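Local atomic coordinates of NAD(P)-dependent oxidoreductase (Pseudomonas putida, PDB entry 7A3W), a protein that probably catalyses the NADPH-dependent reduction of imines and conjugated enimines, supporting conjugate reduction and reductive amination. Residues L89-M99 against H117-I126; A190-C200 against A255-T266. All coordinates share one frame; numbering follows the deposited sequence. Where two conformers were deposited one is given.

In the fold
The two contacts lie in different domains, on opposite sides of the chain's centre, with centres 45 Å apart and nearest atoms about 18 Å apart. Interaction 1 joins adjacent parallel strands of the N-terminal Rossmann-type domain and ends at the cofactor: the side chain of Ile-126 is about 4 Å from bound NADPH. Interaction 2 belongs to the helical C-terminal domain and is more remote, with the side chain of Ala-255 about 13 Å from a bound NADPH. Helix 173-200 connects them, since Tyr-181 in its first third hydrogen-bonds to Ile-126 O, while its last turns form residues 190-200 of interaction 2, where the second subunit takes part.

Interaction 1 of 2, residues L89-M99 against H117-I126; sequences LNMSGKTIVNM and HNGLYVDAGI
The hydroxyl of Tyr-121 is buried between two polar side chains: it accepts a bond from Asn-98 ND2, with ND2 to OH at 3.0 Å, and gives a weak one to Asp-123 OD1. All three lie on one face of the parallel strands 95-98 and 120-126, which with helix 104-116 make a beta-alpha-beta crossover of the Rossmann-type domain. Asn-98 and Tyr-121 both carry CG anti to the backbone N (chi1 -176° and -174°), which brings the amide obliquely across to the phenol hydroxyl, the two planes 67° apart. Asn-98 OD1 takes Ser-100 N, and Asp-123 OD1 forms a salt bridge with Lys-75, so several bonds fix this polar group beneath helix 104-116. With a phenylalanine in place of Tyr-121, the amide nitrogen of Asn-98 would probably lose its mate across the strands, and Asp-123 the weak bond from the hydroxyl two residues before it on its own strand. Closer to the strand starts, Ile-96 CG2 packs against Tyr-121 CD1 at 3.9 Å.

Backbone bonds run from Leu-120 N to Lys-94 O through to Ala-124 N on Asn-98 O, the last bent, its donor above the carbonyl plane. The opposite face carries Thr-95, Val-97, Leu-120 and Val-122; Thr-95 and Leu-120 touch helix 146-157.

Before the strands, a Schellman motif at Asn-118 ends helix 104-116, and Met-91 N bonds to His-117 O at 2.7 Å. The extended Met-91 side chain lays CE over one face of the imidazole, 3.9 Å from the centroid of the His-117 ring; Arg-113 O holds ND1 of that ring. At the far end Met-99 CB meets Ile-126 CD1 at 3.7 Å, and one water donates to Met-99 O at 2.6 Å while accepting from Ile-126 N.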
loop_
_atom_site.group_PDB
_atom_site.type_symbol
_atom_site.label_atom_id
_atom_site.label_comp_id
_atom_site.label_asym_id
_atom_site.label_seq_id
_atom_site.Cartn_x
_atom_site.Cartn_y
_atom_site.Cartn_z
ATOM N N LEU B 89 -44.942 -7.235 2.482
ATOM C CA LEU B 89 -44.658 -5.908 1.885
ATOM C C LEU B 89 -44.230 -6.163 0.442
ATOM O O LEU B 89 -43.380 -7.030 0.206
ATOM C CB LEU B 89 -43.584 -5.177 2.690
ATOM C CG LEU B 89 -43.436 -3.692 2.366
ATOM C CD1 LEU B 89 -42.774 -2.946 3.510
ATOM C CD2 LEU B 89 -42.656 -3.488 1.088
ATOM N N ASN B 90 -44.839 -5.484 -0.517
ATOM C CA ASN B 90 -44.588 -5.778 -1.946
ATOM C C ASN B 90 -43.427 -4.930 -2.442
ATOM O O ASN B 90 -43.596 -3.705 -2.502
ATOM C CB ASN B 90 -45.809 -5.533 -2.823
ATOM C CG ASN B 90 -45.620 -6.074 -4.222
ATOM O OD1 ASN B 90 -44.570 -6.616 -4.556
ATOM N ND2 ASN B 90 -46.624 -5.897 -5.061
ATOM N N MET B 91 -42.295 -5.556 -2.798
ATOM C CA MET B 91 -41.108 -4.800 -3.284
ATOM C C MET B 91 -40.981 -4.931 -4.804
ATOM O O MET B 91 -39.913 -4.574 -5.348
ATOM C CB MET B 91 -39.834 -5.292 -2.603
ATOM C CG MET B 91 -39.862 -5.084 -1.100
ATOM S SD MET B 91 -38.234 -5.333 -0.405
ATOM C CE MET B 91 -38.616 -5.394 1.343
ATOM N N SER B 92 -42.014 -5.460 -5.472
ATOM C CA SER B 92 -42.067 -5.532 -6.954
ATOM C C SER B 92 -41.600 -4.196 -7.546
ATOM O O SER B 92 -42.098 -3.143 -7.107
ATOM C CB SER B 92 -43.451 -5.902 -7.445
ATOM O OG SER B 92 -43.594 -5.596 -8.823
ATOM N N GLY B 93 -40.663 -4.248 -8.496
ATOM C CA GLY B 93 -40.182 -3.071 -9.237
ATOM C C GLY B 93 -39.120 -2.298 -8.463
ATOM O O GLY B 93 -38.645 -1.273 -8.978
ATOM N N LYS B 94 -38.765 -2.731 -7.255
ATOM C CA LYS B 94 -37.834 -1.977 -6.380
ATOM C C LYS B 94 -36.475 -2.677 -6.349
ATOM O O LYS B 94 -36.429 -3.923 -6.199
ATOM C CB LYS B 94 -38.361 -1.853 -4.951
ATOM C CG LYS B 94 -39.689 -1.146 -4.767
ATOM C CD LYS B 94 -40.059 -1.019 -3.296
ATOM C CE LYS B 94 -41.408 -0.404 -3.022
ATOM N NZ LYS B 94 -41.545 0.949 -3.619
ATOM N N THR B 95 -35.401 -1.897 -6.411
ATOM C CA THR B 95 -34.011 -2.391 -6.346
ATOM C C THR B 95 -33.443 -1.987 -4.993
ATOM O O THR B 95 -33.398 -0.790 -4.692
ATOM C CB THR B 95 -33.157 -1.866 -7.495
ATOM O OG1 THR B 95 -33.742 -2.423 -8.668
ATOM C CG2 THR B 95 -31.701 -2.250 -7.401
ATOM N N ILE B 96 -33.086 -2.979 -4.204
ATOM C CA ILE B 96 -32.323 -2.780 -2.949
ATOM C C ILE B 96 -30.829 -2.869 -3.280
ATOM O O ILE B 96 -30.412 -3.884 -3.813
ATOM C CB ILE B 96 -32.738 -3.841 -1.922
ATOM C CG1 ILE B 96 -34.196 -3.656 -1.508
ATOM C CG2 ILE B 96 -31.799 -3.828 -0.735
ATOM C CD1 ILE B 96 -34.378 -2.631 -0.446
ATOM N N VAL B 97 -30.064 -1.837 -2.929
ATOM C CA VAL B 97 -28.587 -1.772 -3.077
ATOM C C VAL B 97 -28.002 -1.670 -1.677
ATOM O O VAL B 97 -28.151 -0.642 -1.046
ATOM C CB VAL B 97 -28.125 -0.603 -3.949
ATOM C CG1 VAL B 97 -26.620 -0.642 -4.142
ATOM C CG2 VAL B 97 -28.818 -0.622 -5.300
ATOM N N ASN B 98 -27.359 -2.743 -1.230
ATOM C CA ASN B 98 -26.825 -2.840 0.139
ATOM C C ASN B 98 -25.340 -2.469 0.128
ATOM O O ASN B 98 -24.515 -3.317 -0.278
ATOM C CB ASN B 98 -27.088 -4.255 0.616
ATOM C CG ASN B 98 -26.678 -4.477 2.043
ATOM O OD1 ASN B 98 -26.141 -3.577 2.690
ATOM N ND2 ASN B 98 -26.873 -5.717 2.486
ATOM N N MET B 99 -24.998 -1.246 0.563
ATOM C CA MET B 99 -23.612 -0.729 0.634
ATOM C C MET B 99 -23.006 -0.870 2.034
ATOM O O MET B 99 -21.914 -0.291 2.291
ATOM C CB MET B 99 -23.600 0.744 0.209
ATOM C CG MET B 99 -23.977 0.895 -1.227
ATOM S SD MET B 99 -23.894 2.620 -1.664
ATOM C CE MET B 99 -24.463 2.536 -3.364
ATOM N N HIS B 117 -39.982 -10.902 -1.126
ATOM C CA HIS B 117 -40.797 -9.669 -1.245
ATOM C C HIS B 117 -40.956 -9.245 -2.712
ATOM O O HIS B 117 -41.582 -8.190 -2.945
ATOM C CB HIS B 117 -40.135 -8.538 -0.445
ATOM C CG HIS B 117 -40.359 -8.605 1.023
ATOM N ND1 HIS B 117 -39.549 -9.316 1.881
ATOM C CD2 HIS B 117 -41.288 -8.006 1.793
ATOM C CE1 HIS B 117 -39.991 -9.177 3.124
ATOM N NE2 HIS B 117 -41.029 -8.354 3.100
ATOM N N ASN B 118 -40.384 -10.016 -3.650
ATOM C CA ASN B 118 -40.398 -9.750 -5.116
ATOM C C ASN B 118 -39.558 -8.512 -5.436
ATOM O O ASN B 118 -39.745 -7.902 -6.527
ATOM C CB ASN B 118 -41.825 -9.643 -5.664
ATOM C CG ASN B 118 -42.600 -10.932 -5.495
ATOM O OD1 ASN B 118 -43.574 -10.978 -4.756
ATOM N ND2 ASN B 118 -42.152 -11.989 -6.145
ATOM N N GLY B 119 -38.610 -8.189 -4.558
ATOM C CA GLY B 119 -37.636 -7.111 -4.796
ATOM C C GLY B 119 -36.468 -7.632 -5.602
ATOM O O GLY B 119 -36.356 -8.857 -5.793
ATOM N N LEU B 120 -35.656 -6.717 -6.095
ATOM C CA LEU B 120 -34.420 -6.982 -6.866
ATOM C C LEU B 120 -33.256 -6.564 -5.974
ATOM O O LEU B 120 -33.383 -5.512 -5.320
ATOM C CB LEU B 120 -34.411 -6.126 -8.132
ATOM C CG LEU B 120 -35.157 -6.611 -9.375
ATOM C CD1 LEU B 120 -36.141 -7.719 -9.104
ATOM C CD2 LEU B 120 -35.834 -5.432 -10.047
ATOM N N TYR B 121 -32.164 -7.323 -5.959
ATOM C CA TYR B 121 -31.063 -7.132 -4.989
ATOM C C TYR B 121 -29.727 -6.956 -5.699
ATOM O O TYR B 121 -29.328 -7.775 -6.582
ATOM C CB TYR B 121 -30.979 -8.314 -4.027
ATOM C CG TYR B 121 -29.969 -8.093 -2.938
ATOM C CD1 TYR B 121 -30.148 -7.110 -1.980
ATOM C CD2 TYR B 121 -28.782 -8.804 -2.912
ATOM C CE1 TYR B 121 -29.203 -6.884 -0.986
ATOM C CE2 TYR B 121 -27.821 -8.582 -1.939
ATOM C CZ TYR B 121 -28.035 -7.632 -0.963
ATOM O OH TYR B 121 -27.081 -7.463 0.005
ATOM N N VAL B 122 -29.017 -5.902 -5.292
ATOM C CA VAL B 122 -27.630 -5.614 -5.713
ATOM C C VAL B 122 -26.823 -5.407 -4.433
ATOM O O VAL B 122 -27.223 -4.585 -3.609
ATOM C CB VAL B 122 -27.583 -4.393 -6.647
ATOM C CG1 VAL B 122 -26.176 -4.116 -7.125
ATOM C CG2 VAL B 122 -28.517 -4.592 -7.820
ATOM N N ASP B 123 -25.726 -6.146 -4.295
ATOM C CA ASP B 123 -24.785 -5.965 -3.168
ATOM C C ASP B 123 -23.688 -5.008 -3.630
ATOM O O ASP B 123 -23.388 -4.960 -4.843
ATOM C CB ASP B 123 -24.265 -7.311 -2.678
ATOM C CG ASP B 123 -23.782 -7.169 -1.247
ATOM O OD1 ASP B 123 -24.632 -6.838 -0.419
ATOM O OD2 ASP B 123 -22.568 -7.339 -0.999
ATOM N N ALA B 124 -23.142 -4.192 -2.734
ATOM C CA ALA B 124 -22.240 -3.100 -3.152
ATOM C C ALA B 124 -21.198 -2.842 -2.063
ATOM O O ALA B 124 -21.319 -3.351 -0.919
ATOM C CB ALA B 124 -23.018 -1.867 -3.526
ATOM N N GLY B 125 -20.116 -2.207 -2.456
ATOM C CA GLY B 125 -19.006 -1.912 -1.541
ATOM C C GLY B 125 -18.407 -0.581 -1.932
ATOM O O GLY B 125 -18.041 -0.423 -3.116
ATOM N N ILE B 126 -18.374 0.351 -0.981
ATOM C CA ILE B 126 -17.906 1.742 -1.221
ATOM C C ILE B 126 -16.393 1.796 -1.015
ATOM O O ILE B 126 -15.911 1.460 0.091
ATOM C CB ILE B 126 -18.642 2.762 -0.345
ATOM C CG1 ILE B 126 -20.166 2.657 -0.485
ATOM C CG2 ILE B 126 -18.127 4.153 -0.671
ATOM C CD1 ILE B 126 -20.963 3.378 0.571
HETATM O O HOH W 1 -39.571 -7.041 -9.062
HETATM O O HOH W 2 -19.400 -0.309 1.705
#

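Interaction 2 of 2, residues A190-C200 against A255-T266; sequences AWLEGAVLASC and ALQRANAPHAST
Ala-190 faces Ser-265 and Cys-200 faces Ala-259, with CA atoms 5.5 Å apart in the first pair and 6.1 Å in the second, so the end of helix 173-200 and the connection between helices 242-258 and 264-278 run in opposite senses. A Schellman motif at Asn-260 closes helix 242-258, the chain then comes past Glu-193 at Pro-262, and His-263 stands at the N-cap of the next helix.

Glu-193 dominates the side-chain contact. With CG anti to the backbone N (chi1 -172°) and the chain extended beyond it, its carboxylate reaches the first turn of helix 264-278. Ser-265 N binds the syn lone pair of OE1, N to OE1 being 2.8 Å. The other oxygen has two donors: Thr-266 N meets OE2 on its syn side, 22° out of the carboxylate plane, and Thr-266 OG1 comes nearly along the C-O axis, with OG1 to OE2 at 2.7 Å. A buried acid thus satisfies two amides of the first turn, and the positive end of that helix's dipole would be expected to favour the ionised carboxylate. In this helical C-terminal domain of the reductive aminase type, the site also joins the dimer, because Tyr-272 OH of the second subunit hydrogen-bonds to Glu-193 OE1 and to Ala-264 N.

Farther along the helix the contact is apolar. Leu-197 crosses Leu-256 at about a right angle, its CB 3.8 Å from Leu-256 CD2, while Leu-197 CD1 lies 3.7 Å from Ala-259 CB. Val-196 sends CG1 to Ala-261 CB at 3.8 Å, and Cys-200 CB packs on the methyl of Ala-259. Between the polar and apolar parts, one water donates to both Glu-193 O and Pro-262 O, its oxygen 2.8 Å from Pro-262 O.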
loop_
_atom_site.group_PDB
_atom_site.type_symbol
_atom_site.label_atom_id
_atom_site.label_comp_id
_atom_site.label_asym_id
_atom_site.label_seq_id
_atom_site.Cartn_x
_atom_site.Cartn_y
_atom_site.Cartn_z
ATOM N N ALA B 190 1.100 -0.219 7.499
ATOM C CA ALA B 190 2.526 -0.224 7.089
ATOM C C ALA B 190 2.989 1.225 6.938
ATOM O O ALA B 190 4.099 1.534 7.339
ATOM C CB ALA B 190 2.717 -0.984 5.785
ATOM N N TRP B 191 2.192 2.075 6.282
ATOM C CA TRP B 191 2.574 3.493 6.081
ATOM C C TRP B 191 2.790 4.176 7.441
ATOM O O TRP B 191 3.820 4.868 7.622
ATOM C CB TRP B 191 1.542 4.241 5.241
ATOM C CG TRP B 191 1.981 5.654 5.048
ATOM C CD1 TRP B 191 2.857 6.108 4.113
ATOM C CD2 TRP B 191 1.632 6.790 5.862
ATOM N NE1 TRP B 191 3.049 7.453 4.257
ATOM C CE2 TRP B 191 2.327 7.897 5.334
ATOM C CE3 TRP B 191 0.785 6.991 6.955
ATOM C CZ2 TRP B 191 2.209 9.178 5.873
ATOM C CZ3 TRP B 191 0.696 8.246 7.510
ATOM C CH2 TRP B 191 1.379 9.332 6.964
ATOM N N LEU B 192 1.860 3.988 8.375
ATOM C CA LEU B 192 1.956 4.556 9.742
ATOM C C LEU B 192 3.232 4.040 10.401
ATOM O O LEU B 192 3.935 4.844 11.029
ATOM C CB LEU B 192 0.740 4.143 10.579
ATOM C CG LEU B 192 -0.576 4.769 10.153
ATOM C CD1 LEU B 192 -1.746 4.038 10.805
ATOM C CD2 LEU B 192 -0.566 6.246 10.499
ATOM N N GLU B 193 3.489 2.744 10.292
ATOM C CA GLU B 193 4.691 2.103 10.886
ATOM C C GLU B 193 5.972 2.790 10.365
ATOM O O GLU B 193 6.851 3.117 11.170
ATOM C CB GLU B 193 4.613 0.624 10.561
ATOM C CG GLU B 193 5.650 -0.195 11.258
ATOM C CD GLU B 193 5.304 -1.679 11.293
ATOM O OE1 GLU B 193 4.160 -2.021 11.727
ATOM O OE2 GLU B 193 6.160 -2.486 10.921
ATOM N N GLY B 194 6.047 3.065 9.059
ATOM C CA GLY B 194 7.150 3.828 8.445
ATOM C C GLY B 194 7.185 5.286 8.888
ATOM O O GLY B 194 8.283 5.804 9.180
ATOM N N ALA B 195 6.032 5.952 8.928
ATOM C CA ALA B 195 5.942 7.379 9.294
ATOM C C ALA B 195 6.447 7.530 10.729
ATOM O O ALA B 195 7.178 8.502 11.007
ATOM C CB ALA B 195 4.532 7.878 9.142
ATOM N N VAL B 196 6.145 6.561 11.590
ATOM C CA VAL B 196 6.603 6.602 13.003
ATOM C C VAL B 196 8.126 6.430 13.036
ATOM O O VAL B 196 8.798 7.251 13.704
ATOM C CB VAL B 196 5.854 5.594 13.878
ATOM C CG1 VAL B 196 6.545 5.418 15.217
ATOM C CG2 VAL B 196 4.404 6.004 14.067
ATOM N N LEU B 197 8.676 5.451 12.316
ATOM C CA LEU B 197 10.155 5.285 12.257
ATOM C C LEU B 197 10.787 6.587 11.759
ATOM O O LEU B 197 11.765 7.068 12.374
ATOM C CB LEU B 197 10.518 4.095 11.362
ATOM C CG LEU B 197 12.015 3.743 11.310
ATOM C CD1 LEU B 197 12.554 3.451 12.703
ATOM C CD2 LEU B 197 12.261 2.535 10.420
ATOM N N ALA B 198 10.266 7.177 10.692
ATOM C CA ALA B 198 10.858 8.406 10.113
ATOM C C ALA B 198 10.864 9.519 11.166
ATOM O O ALA B 198 11.898 10.177 11.373
ATOM C CB ALA B 198 10.092 8.826 8.906
ATOM N N SER B 199 9.725 9.690 11.835
ATOM C CA SER B 199 9.523 10.698 12.892
ATOM C C SER B 199 10.564 10.499 13.998
ATOM O O SER B 199 11.122 11.524 14.453
ATOM C CB SER B 199 8.110 10.648 13.422
ATOM O OG SER B 199 7.981 11.483 14.554
ATOM N N CYS B 200 10.833 9.250 14.412
ATOM C CA CYS B 200 11.826 8.920 15.461
ATOM C C CYS B 200 13.233 9.358 15.021
ATOM O O CYS B 200 14.077 9.608 15.900
ATOM C CB CYS B 200 11.835 7.443 15.823
ATOM S SG CYS B 200 10.335 6.867 16.670
ATOM N N ALA B 255 15.983 -1.382 13.069
ATOM C CA ALA B 255 15.758 0.077 13.147
ATOM C C ALA B 255 14.479 0.378 13.932
ATOM O O ALA B 255 14.508 1.289 14.783
ATOM C CB ALA B 255 15.728 0.667 11.760
ATOM N N LEU B 256 13.403 -0.363 13.697
ATOM C CA LEU B 256 12.121 -0.153 14.422
ATOM C C LEU B 256 12.331 -0.450 15.908
ATOM O O LEU B 256 11.916 0.376 16.747
ATOM C CB LEU B 256 11.013 -1.037 13.847
ATOM C CG LEU B 256 10.542 -0.663 12.446
ATOM C CD1 LEU B 256 9.797 -1.807 11.782
ATOM C CD2 LEU B 256 9.675 0.583 12.484
ATOM N N GLN B 257 12.978 -1.568 16.225
ATOM C CA GLN B 257 13.213 -1.979 17.634
ATOM C C GLN B 257 14.058 -0.912 18.344
ATOM O O GLN B 257 13.695 -0.503 19.478
ATOM C CB GLN B 257 13.837 -3.376 17.658
ATOM C CG GLN B 257 12.857 -4.472 17.245
ATOM C CD GLN B 257 13.494 -5.840 17.120
ATOM O OE1 GLN B 257 14.685 -5.980 16.860
ATOM N NE2 GLN B 257 12.686 -6.880 17.275
ATOM N N ARG B 258 15.104 -0.406 17.695
ATOM C CA ARG B 258 16.006 0.593 18.319
ATOM C C ARG B 258 15.278 1.942 18.474
ATOM O O ARG B 258 15.605 2.649 19.430
ATOM C CB ARG B 258 17.338 0.637 17.559
ATOM C CG ARG B 258 18.273 -0.493 17.985
ATOM C CD ARG B 258 19.224 -1.078 16.951
ATOM N NE ARG B 258 20.131 -0.129 16.311
ATOM C CZ ARG B 258 19.814 0.627 15.267
ATOM N NH2 ARG B 258 20.714 1.445 14.753
ATOM N N ALA B 259 14.315 2.275 17.604
ATOM C CA ALA B 259 13.472 3.493 17.695
ATOM C C ALA B 259 12.337 3.298 18.705
ATOM O O ALA B 259 11.593 4.264 18.937
ATOM C CB ALA B 259 12.900 3.845 16.345
ATOM N N ASN B 260 12.168 2.094 19.253
ATOM C CA ASN B 260 10.966 1.721 20.045
ATOM C C ASN B 260 9.688 2.051 19.269
ATOM O O ASN B 260 8.673 2.428 19.892
ATOM C CB ASN B 260 11.015 2.384 21.415
ATOM C CG ASN B 260 12.018 1.656 22.272
ATOM O OD1 ASN B 260 13.127 2.133 22.475
ATOM N ND2 ASN B 260 11.664 0.456 22.701
ATOM N N ALA B 261 9.737 1.926 17.944
ATOM C CA ALA B 261 8.565 2.072 17.068
ATOM C C ALA B 261 7.893 0.702 16.963
ATOM O O ALA B 261 8.549 -0.327 17.011
ATOM C CB ALA B 261 8.977 2.609 15.730
ATOM N N PRO B 262 6.560 0.642 16.820
ATOM C CA PRO B 262 5.874 -0.622 16.555
ATOM C C PRO B 262 6.297 -1.224 15.209
ATOM O O PRO B 262 6.604 -0.478 14.271
ATOM C CB PRO B 262 4.382 -0.279 16.524
ATOM C CG PRO B 262 4.281 1.150 17.021
ATOM C CD PRO B 262 5.653 1.784 16.919
ATOM N N HIS B 263 6.258 -2.554 15.126
ATOM C CA HIS B 263 6.778 -3.333 13.979
ATOM C C HIS B 263 5.891 -4.538 13.666
ATOM O O HIS B 263 6.402 -5.505 13.071
ATOM C CB HIS B 263 8.232 -3.717 14.266
ATOM C CG HIS B 263 8.416 -4.440 15.553
ATOM N ND1 HIS B 263 8.165 -5.784 15.680
ATOM C CD2 HIS B 263 8.815 -4.015 16.767
ATOM C CE1 HIS B 263 8.421 -6.168 16.915
ATOM N NE2 HIS B 263 8.825 -5.111 17.600
ATOM N N ALA B 264 4.595 -4.472 13.975
ATOM C CA ALA B 264 3.642 -5.576 13.714
ATOM C C ALA B 264 3.481 -5.818 12.204
ATOM O O ALA B 264 3.285 -6.970 11.764
ATOM C CB ALA B 264 2.316 -5.257 14.351
ATOM N N SER B 265 3.465 -4.760 11.410
ATOM C CA SER B 265 3.303 -4.911 9.952
ATOM C C SER B 265 4.562 -5.563 9.355
ATOM O O SER B 265 4.444 -6.423 8.502
ATOM C CB SER B 265 2.999 -3.588 9.313
ATOM O OG SER B 265 2.712 -3.803 7.950
ATOM N N THR B 266 5.740 -5.132 9.779
ATOM C CA THR B 266 7.033 -5.715 9.356
ATOM C C THR B 266 7.096 -7.178 9.828
ATOM O O THR B 266 7.526 -8.040 9.048
ATOM C CB THR B 266 8.174 -4.844 9.878
ATOM O OG1 THR B 266 8.031 -3.556 9.260
ATOM C CG2 THR B 266 9.537 -5.442 9.602
HETATM O O HOH W 3 6.480 2.276 13.638
#